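Local atomic coordinates of putative oxidoreductase (Magnetospirillum magnetotacticum, PDB entry 3C1A), a protein that is probably an NAD(P)-dependent oxidoreductase of the GFO/IDH/MocA family, pairing a dinucleotide-binding Rossmann domain with a C-terminal domain that probably helps form the substrate pocket. Residues His127-Trp135 / Ala174-Leu183. Numbering follows the deposited sequence. Where two conformers were deposited one is given.
With PG4 (tetraethylene glycol), chain C.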
loop_
_atom_site.group_PDB
_atom_site.type_symbol
_atom_site.label_atom_id
_atom_site.label_comp_id
_atom_site.label_asym_id
_atom_site.label_seq_id
_atom_site.Cartn_x
_atom_site.Cartn_y
_atom_site.Cartn_z
ATOM N N HIS A 127 -2.592 -1.152 -0.229
ATOM C CA HIS A 127 -1.257 -1.100 -0.844
ATOM C C HIS A 127 -1.519 -0.423 -2.167
ATOM O O HIS A 127 -1.982 -1.029 -3.125
ATOM C CB HIS A 127 -0.681 -2.478 -1.098
ATOM C CG HIS A 127 -0.303 -3.247 0.132
ATOM N ND1 HIS A 127 -0.855 -4.471 0.423
ATOM C CD2 HIS A 127 0.607 -3.001 1.111
ATOM C CE1 HIS A 127 -0.326 -4.935 1.541
ATOM N NE2 HIS A 127 0.539 -4.047 1.996
ATOM N N THR A 128 -1.260 0.850 -2.203
ATOM C CA THR A 128 -1.796 1.682 -3.275
ATOM C C THR A 128 -1.375 1.209 -4.679
ATOM O O THR A 128 -2.130 1.347 -5.638
ATOM C CB THR A 128 -1.360 3.106 -3.050
ATOM O OG1 THR A 128 -1.641 3.447 -1.684
ATOM C CG2 THR A 128 -2.099 4.057 -3.982
ATOM N N GLN A 129 -0.163 0.679 -4.808
ATOM C CA GLN A 129 0.326 0.307 -6.142
ATOM C C GLN A 129 -0.511 -0.804 -6.733
ATOM O O GLN A 129 -0.646 -0.909 -7.937
ATOM C CB GLN A 129 1.783 -0.165 -6.121
ATOM C CG GLN A 129 2.364 -0.241 -7.568
ATOM C CD GLN A 129 2.647 1.119 -8.093
ATOM O OE1 GLN A 129 1.848 1.691 -8.848
ATOM N NE2 GLN A 129 3.761 1.697 -7.655
ATOM N N LEU A 130 -1.038 -1.661 -5.882
ATOM C CA LEU A 130 -1.794 -2.786 -6.364
ATOM C C LEU A 130 -3.173 -2.388 -6.903
ATOM O O LEU A 130 -3.874 -3.232 -7.419
ATOM C CB LEU A 130 -1.925 -3.827 -5.269
ATOM C CG LEU A 130 -0.611 -4.329 -4.695
ATOM C CD1 LEU A 130 -0.921 -5.429 -3.723
ATOM C CD2 LEU A 130 0.298 -4.848 -5.788
ATOM N N PHE A 131 -3.545 -1.104 -6.756
ATOM C CA PHE A 131 -4.767 -0.531 -7.295
ATOM C C PHE A 131 -4.452 0.515 -8.365
ATOM O O PHE A 131 -5.312 1.296 -8.743
ATOM C CB PHE A 131 -5.564 0.145 -6.152
ATOM C CG PHE A 131 -6.035 -0.805 -5.100
ATOM C CD1 PHE A 131 -7.182 -1.570 -5.293
ATOM C CD2 PHE A 131 -5.322 -0.964 -3.921
ATOM C CE1 PHE A 131 -7.635 -2.440 -4.311
ATOM C CE2 PHE A 131 -5.791 -1.839 -2.931
ATOM C CZ PHE A 131 -6.931 -2.584 -3.143
ATOM N N ASN A 132 -3.200 0.571 -8.815
ATOM C CA ASN A 132 -2.780 1.549 -9.810
ATOM C C ASN A 132 -2.992 0.972 -11.205
ATOM O O ASN A 132 -2.469 -0.102 -11.504
ATOM C CB ASN A 132 -1.299 1.864 -9.569
ATOM C CG ASN A 132 -0.761 2.929 -10.506
ATOM O OD1 ASN A 132 -1.420 3.333 -11.465
ATOM N ND2 ASN A 132 0.472 3.351 -10.259
ATOM N N PRO A 133 -3.757 1.662 -12.083
ATOM C CA PRO A 133 -3.860 1.115 -13.446
ATOM C C PRO A 133 -2.540 0.871 -14.211
ATOM O O PRO A 133 -2.495 0.004 -15.058
ATOM C CB PRO A 133 -4.711 2.168 -14.178
ATOM C CG PRO A 133 -5.533 2.768 -13.072
ATOM C CD PRO A 133 -4.592 2.874 -11.923
ATOM N N ALA A 134 -1.486 1.608 -13.902
ATOM C CA ALA A 134 -0.206 1.386 -14.532
ATOM C C ALA A 134 0.405 0.019 -14.135
ATOM O O ALA A 134 1.027 -0.634 -14.967
ATOM C CB ALA A 134 0.744 2.536 -14.189
ATOM N N TRP A 135 0.213 -0.407 -12.876
ATOM C CA TRP A 135 0.745 -1.675 -12.363
ATOM C C TRP A 135 -0.030 -2.830 -12.981
ATOM O O TRP A 135 0.539 -3.826 -13.421
ATOM C CB TRP A 135 0.665 -1.716 -10.829
ATOM C CG TRP A 135 1.131 -3.011 -10.271
ATOM C CD1 TRP A 135 0.395 -3.917 -9.608
ATOM C CD2 TRP A 135 2.458 -3.534 -10.339
ATOM N NE1 TRP A 135 1.173 -4.994 -9.247
ATOM C CE2 TRP A 135 2.448 -4.777 -9.697
ATOM C CE3 TRP A 135 3.657 -3.077 -10.911
ATOM C CZ2 TRP A 135 3.571 -5.568 -9.621
ATOM C CZ3 TRP A 135 4.770 -3.861 -10.822
ATOM C CH2 TRP A 135 4.725 -5.095 -10.189
ATOM N N ALA A 174 6.736 -1.232 2.874
ATOM C CA ALA A 174 5.507 -1.991 2.672
ATOM C C ALA A 174 4.931 -1.661 1.280
ATOM O O ALA A 174 4.376 -2.507 0.589
ATOM C CB ALA A 174 4.467 -1.704 3.822
ATOM N N HIS A 175 5.134 -0.449 0.837
ATOM C CA HIS A 175 4.588 -0.044 -0.475
ATOM C C HIS A 175 5.271 -0.865 -1.623
ATOM O O HIS A 175 4.608 -1.427 -2.514
ATOM C CB HIS A 175 4.787 1.438 -0.632
ATOM C CG HIS A 175 4.248 1.980 -1.906
ATOM N ND1 HIS A 175 2.908 1.946 -2.215
ATOM C CD2 HIS A 175 4.872 2.551 -2.967
ATOM C CE1 HIS A 175 2.725 2.488 -3.414
ATOM N NE2 HIS A 175 3.904 2.853 -3.897
ATOM N N ASP A 176 6.593 -1.001 -1.545
ATOM C CA ASP A 176 7.356 -1.716 -2.579
ATOM C C ASP A 176 7.438 -3.229 -2.326
ATOM O O ASP A 176 7.502 -3.985 -3.266
ATOM C CB ASP A 176 8.739 -1.063 -2.761
ATOM C CG ASP A 176 8.635 0.417 -3.144
ATOM O OD1 ASP A 176 7.702 0.776 -3.891
ATOM O OD2 ASP A 176 9.446 1.236 -2.679
ATOM N N VAL A 177 7.442 -3.684 -1.084
ATOM C CA VAL A 177 7.414 -5.112 -0.850
ATOM C C VAL A 177 6.114 -5.763 -1.394
ATOM O O VAL A 177 6.164 -6.830 -2.056
ATOM C CB VAL A 177 7.681 -5.465 0.633
ATOM C CG1 VAL A 177 7.460 -6.921 0.838
ATOM C CG2 VAL A 177 9.069 -5.006 1.008
ATOM N N SER A 178 4.975 -5.068 -1.225
ATOM C CA SER A 178 3.684 -5.524 -1.759
ATOM C C SER A 178 3.744 -5.736 -3.271
ATOM O O SER A 178 3.183 -6.705 -3.800
ATOM C CB SER A 178 2.548 -4.536 -1.410
ATOM O OG SER A 178 2.778 -3.237 -1.908
HETATM N N MSE A 179 4.427 -4.826 -3.951
HETATM C CA MSE A 179 4.556 -4.865 -5.401
HETATM C C MSE A 179 5.398 -6.083 -5.829
HETATM O O MSE A 179 4.983 -6.865 -6.698
HETATM C CB MSE A 179 5.145 -3.543 -5.885
HETATM C CG MSE A 179 5.366 -3.446 -7.363
HETATM SE SE MSE A 179 7.097 -4.144 -7.929
HETATM C CE MSE A 179 8.196 -2.777 -7.227
ATOM N N VAL A 180 6.534 -6.291 -5.167
ATOM C CA VAL A 180 7.408 -7.422 -5.478
ATOM C C VAL A 180 6.735 -8.789 -5.233
ATOM O O VAL A 180 6.705 -9.631 -6.128
ATOM C CB VAL A 180 8.753 -7.294 -4.768
ATOM C CG1 VAL A 180 9.631 -8.478 -5.077
ATOM C CG2 VAL A 180 9.502 -6.009 -5.238
ATOM N N LEU A 181 6.143 -8.979 -4.060
ATOM C CA LEU A 181 5.354 -10.186 -3.771
ATOM C C LEU A 181 4.169 -10.393 -4.718
ATOM O O LEU A 181 3.895 -11.535 -5.130
ATOM C CB LEU A 181 4.882 -10.220 -2.327
ATOM C CG LEU A 181 5.886 -10.118 -1.164
ATOM C CD1 LEU A 181 5.192 -10.247 0.225
ATOM C CD2 LEU A 181 7.006 -11.130 -1.259
ATOM N N ASP A 182 3.487 -9.324 -5.087
ATOM C CA ASP A 182 2.393 -9.405 -6.067
ATOM C C ASP A 182 2.880 -9.852 -7.458
ATOM O O ASP A 182 2.294 -10.754 -8.077
ATOM C CB ASP A 182 1.639 -8.098 -6.188
ATOM C CG ASP A 182 0.450 -8.221 -7.107
ATOM O OD1 ASP A 182 -0.434 -9.074 -6.836
ATOM O OD2 ASP A 182 0.407 -7.464 -8.096
ATOM N N LEU A 183 3.982 -9.269 -7.911
ATOM C CA LEU A 183 4.674 -9.699 -9.143
ATOM C C LEU A 183 5.129 -11.138 -9.129
ATOM O O LEU A 183 4.916 -11.851 -10.107
ATOM C CB LEU A 183 5.898 -8.811 -9.397
ATOM C CG LEU A 183 6.780 -9.042 -10.644
ATOM C CD1 LEU A 183 5.933 -8.890 -11.900
ATOM C CD2 LEU A 183 8.029 -8.114 -10.720
HETATM O O1 PG4 C . 7.573 3.258 -4.910
HETATM C C1 PG4 C . 8.628 3.042 -5.869
HETATM C C2 PG4 C . 8.038 2.459 -7.146
HETATM O O2 PG4 C . 7.374 3.478 -7.901
HETATM C C3 PG4 C . 6.900 3.035 -9.169
HETATM C C4 PG4 C . 6.122 4.176 -9.817
HETATM O O3 PG4 C . 4.869 4.355 -9.160
HETATM C C5 PG4 C . 4.296 5.636 -9.457
HETATM C C6 PG4 C . 2.796 5.628 -9.216
HETATM O O4 PG4 C . 2.511 5.606 -7.813
HETATM C C7 PG4 C . 1.104 5.586 -7.522
HETATM C C8 PG4 C . 0.803 4.716 -6.304
HETATM O O5 PG4 C . 1.434 3.438 -6.446
HETATM O O HOH W 1 1.570 -0.628 -2.662
#
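W135 and D182 are joined by a nearly straight hydrogen bond: the indole NE1 gives its hydrogen to OD2 at 2.8 Å (169°), in the ring plane and on the anti lone pair of the carboxylate. The same oxygen forms a salt bridge with K139, one turn further along the helix of W135. In the conformer given, the selenomethionine M179 sets its CG over one face of the indole, 3.5 Å from the centroid of the six-membered ring, with SE oblique to the ring in a Met-aromatic contact. CG of W135 stands anti to the backbone N (chi1 177°), which carries the ring across to helix 168-184, where CB of L183 meets its edge. With an alanine here, D182 OD2 would probably lose its indole donor, and M179 and L183 the ring they pack on. Beside the carboxylate, L130 CD2 lies 3.5 Å from D182 CB. Further back, S178 CB rests over one face of the H127 imidazole, 3.6 Å from its centroid, and H127 ND1 is hydrogen-bonded to S299 OG. S178 OG turns back to H175 O, and a water bridges that same carbonyl to Q129 N. Q129 OE1 accepts from N132 ND2 (2.6 Å), and N132 OD1 caps the following helix through A134 N. A tetraethylene glycol, probably from the crystallisation liquor, links Q129 NE2 to D176 OD1, passing the edge of the H175 ring. The contact thus joins the 3-10 turn 128-130 after strand 123-126, and the start of helix 133-140, to helix 168-184, where the Rossmann domain runs into the C-terminal domain, consistent with the two-domain build of GFO/IDH/MocA oxidoreductases.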